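Local coordinates for 1-acyl-sn-glycerol-3-phosphate acyltransferase (Thermotoga maritima, PDB 5KYM), which catalyses the transfer of an acyl chain to lysophosphatidic acid, giving phosphatidic acid, with its active site positioned for catalysis within the membrane bilayer, at residues E140-L145 with A176-V181. Residues are numbered along the deposited sequence; the frame is centred on the assembly and turned at random.
Sequences EAIEKL and AVKTGV
I142 and L145, one turn apart on helix 137-147, receive the methyl of T179 between them, an example of how a helix can pack against the turn that leads into a strand. Both elements belong to the alpha-beta acyltransferase domain: the chain runs from the short helix beginning at residue 174 through 178-181 toward strand 183-189 of the mixed sheet. T179 divides its two branches between apolar and polar work. Its CG2, anti to the carbonyl carbon, lies 3.8 Å from I142 CG2 and 3.8 Å from L145 CB, with the L145 and T179 side chains crossing at about a right angle. Its OG1, between the backbone N and the carbonyl carbon (chi1 64°), accepts from V181 N at 3.2 Å with an almost straight N-H...O angle of 170°, forming an ST turn; the same hydroxyl is hydrogen-bonded to the carbonyl of I175. An alanine at T179 would probably leave V181 N without this acceptor and open a gap between I142 and L145 where the methyl had been. On the solvent-facing side, where K178 is exposed, I142 crosses the lysine side chain obliquely, its CD1 meeting K178 CB and CD, while the lysine amine leads away from the helix. G180, with positive phi, carries the chain out of helical geometry toward V181, and A176 O accepts from both T179 N and G180 N. L145 and V181 are buried and both touch I79 of strand 79-82; they cross at about a right angle, L145 CD2 resting 3.8 Å from V181 CG1 and 3.9 Å from V181 CG2.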
ATOM      1  N   GLU A 140      -4.742  10.371 -15.072  1.00105.70           N
ATOM      2  CA  GLU A 140      -4.042   9.082 -15.381  1.00106.55           C
ATOM      3  C   GLU A 140      -4.586   7.928 -14.544  1.00101.40           C
ATOM      4  O   GLU A 140      -4.791   6.810 -15.060  1.00 98.73           O
ATOM      5  CB  GLU A 140      -2.542   9.073 -15.109  1.00106.77           C
ATOM      6  CG  GLU A 140      -1.688  10.186 -15.637  1.00112.69           C
ATOM      7  CD  GLU A 140      -0.365  10.205 -14.897  1.00117.45           C
ATOM      8  OE1 GLU A 140       0.275   9.124 -14.857  1.00112.95           O
ATOM      9  OE2 GLU A 140       0.018  11.277 -14.328  1.00125.87           O
ATOM     10  N   ALA A 141      -4.770   8.201 -13.250  1.00 90.18           N
ATOM     11  CA  ALA A 141      -5.384   7.266 -12.328  1.00 81.37           C
ATOM     12  C   ALA A 141      -6.729   6.811 -12.885  1.00 77.50           C
ATOM     13  O   ALA A 141      -6.945   5.623 -13.076  1.00 76.08           O
ATOM     14  CB  ALA A 141      -5.558   7.910 -10.968  1.00 80.55           C
ATOM     15  N   ILE A 142      -7.602   7.768 -13.210  1.00 73.94           N
ATOM     16  CA  ILE A 142      -8.907   7.468 -13.815  1.00 71.65           C
ATOM     17  C   ILE A 142      -8.734   6.617 -15.076  1.00 74.54           C
ATOM     18  O   ILE A 142      -9.440   5.616 -15.306  1.00 73.42           O
ATOM     19  CB  ILE A 142      -9.709   8.726 -14.177  1.00 71.16           C
ATOM     20  CG1 ILE A 142     -10.150   9.467 -12.918  1.00 71.16           C
ATOM     21  CG2 ILE A 142     -10.960   8.336 -14.949  1.00 72.73           C
ATOM     22  CD1 ILE A 142     -11.303  10.454 -13.092  1.00 71.15           C
ATOM     23  N   GLU A 143      -7.767   7.034 -15.903  1.00 77.77           N
ATOM     24  CA  GLU A 143      -7.507   6.388 -17.188  1.00 79.78           C
ATOM     25  C   GLU A 143      -6.964   4.976 -16.989  1.00 75.87           C
ATOM     26  O   GLU A 143      -7.558   4.007 -17.493  1.00 73.95           O
ATOM     27  CB  GLU A 143      -6.620   7.284 -18.070  1.00 86.40           C
ATOM     28  CG  GLU A 143      -7.270   8.576 -18.643  1.00 96.47           C
ATOM     29  CD  GLU A 143      -8.779   8.494 -19.008  1.00 97.77           C
ATOM     30  OE1 GLU A 143      -9.031   7.632 -19.896  1.00 96.14           O
ATOM     31  OE2 GLU A 143      -9.656   9.280 -18.429  1.00 83.72           O
ATOM     32  N   LYS A 144      -5.884   4.853 -16.215  1.00 69.51           N
ATOM     33  CA  LYS A 144      -5.402   3.549 -15.747  1.00 66.39           C
ATOM     34  C   LYS A 144      -6.472   2.641 -15.137  1.00 66.63           C
ATOM     35  O   LYS A 144      -6.520   1.449 -15.461  1.00 66.29           O
ATOM     36  CB  LYS A 144      -4.263   3.708 -14.735  1.00 63.57           C
ATOM     37  CG  LYS A 144      -2.984   4.080 -15.400  1.00 63.59           C
ATOM     38  CD  LYS A 144      -1.891   4.636 -14.494  1.00 62.52           C
ATOM     39  CE  LYS A 144      -0.660   4.875 -15.367  1.00 62.69           C
ATOM     40  NZ  LYS A 144       0.427   5.607 -14.676  1.00 63.38           N
ATOM     41  N   LEU A 145      -7.330   3.194 -14.283  1.00 66.20           N
ATOM     42  CA  LEU A 145      -8.436   2.422 -13.722  1.00 64.15           C
ATOM     43  C   LEU A 145      -9.317   1.833 -14.787  1.00 67.13           C
ATOM     44  O   LEU A 145      -9.608   0.628 -14.726  1.00 64.94           O
ATOM     45  CB  LEU A 145      -9.263   3.213 -12.733  1.00 62.22           C
ATOM     46  CG  LEU A 145      -8.615   3.186 -11.328  1.00 60.42           C
ATOM     47  CD1 LEU A 145      -9.036   4.421 -10.530  1.00 62.45           C
ATOM     48  CD2 LEU A 145      -8.877   1.935 -10.546  1.00 57.03           C
ATOM     49  N   ALA A 176     -13.028   6.715  -7.476  1.00 57.80           N
ATOM     50  CA  ALA A 176     -14.029   5.638  -7.500  1.00 59.10           C
ATOM     51  C   ALA A 176     -15.336   6.074  -8.173  1.00 60.06           C
ATOM     52  O   ALA A 176     -15.852   5.402  -9.076  1.00 62.60           O
ATOM     53  CB  ALA A 176     -14.303   5.135  -6.096  1.00 58.99           C
ATOM     54  N   VAL A 177     -15.865   7.208  -7.720  1.00 60.83           N
ATOM     55  CA  VAL A 177     -17.067   7.804  -8.300  1.00 60.27           C
ATOM     56  C   VAL A 177     -17.030   7.909  -9.793  1.00 57.44           C
ATOM     57  O   VAL A 177     -17.961   7.498 -10.422  1.00 57.04           O
ATOM     58  CB  VAL A 177     -17.385   9.168  -7.648  1.00 60.65           C
ATOM     59  CG1 VAL A 177     -17.923  10.145  -8.630  1.00 61.78           C
ATOM     60  CG2 VAL A 177     -18.379   8.925  -6.566  1.00 62.25           C
ATOM     61  N   LYS A 178     -15.939   8.415 -10.333  1.00 59.04           N
ATOM     62  CA  LYS A 178     -15.790   8.682 -11.803  1.00 63.84           C
ATOM     63  C   LYS A 178     -15.372   7.481 -12.643  1.00 61.39           C
ATOM     64  O   LYS A 178     -15.287   7.605 -13.847  1.00 65.90           O
ATOM     65  CB  LYS A 178     -14.790   9.847 -12.077  1.00 68.31           C
ATOM     66  CG  LYS A 178     -15.407  11.228 -11.926  1.00 72.80           C
ATOM     67  CD  LYS A 178     -14.393  12.346 -12.131  1.00 80.34           C
ATOM     68  CE  LYS A 178     -15.050  13.727 -11.996  1.00 88.57           C
ATOM     69  NZ  LYS A 178     -16.336  13.894 -12.746  1.00 90.79           N
ATOM     70  N   THR A 179     -15.037   6.356 -12.025  1.00 58.26           N
ATOM     71  CA  THR A 179     -14.666   5.140 -12.759  1.00 55.76           C
ATOM     72  C   THR A 179     -15.614   4.003 -12.529  1.00 55.09           C
ATOM     73  O   THR A 179     -15.570   3.039 -13.291  1.00 58.53           O
ATOM     74  CB  THR A 179     -13.264   4.601 -12.355  1.00 54.35           C
ATOM     75  OG1 THR A 179     -13.221   4.184 -10.976  1.00 50.38           O
ATOM     76  CG2 THR A 179     -12.216   5.663 -12.579  1.00 55.01           C
ATOM     77  N   GLY A 180     -16.400   4.066 -11.457  1.00 53.08           N
ATOM     78  CA  GLY A 180     -17.201   2.937 -11.043  1.00 51.53           C
ATOM     79  C   GLY A 180     -16.497   1.659 -10.624  1.00 50.94           C
ATOM     80  O   GLY A 180     -17.173   0.626 -10.455  1.00 49.72           O
ATOM     81  N   VAL A 181     -15.175   1.695 -10.379  1.00 51.62           N
ATOM     82  CA  VAL A 181     -14.494   0.468  -9.876  1.00 51.92           C
ATOM     83  C   VAL A 181     -14.729   0.337  -8.347  1.00 50.18           C
ATOM     84  O   VAL A 181     -14.843   1.348  -7.631  1.00 49.93           O
ATOM     85  CB  VAL A 181     -12.983   0.285 -10.280  1.00 51.15           C
ATOM     86  CG1 VAL A 181     -12.502   1.313 -11.330  1.00 50.95           C
ATOM     87  CG2 VAL A 181     -12.067   0.281  -9.072  1.00 50.17           C
TER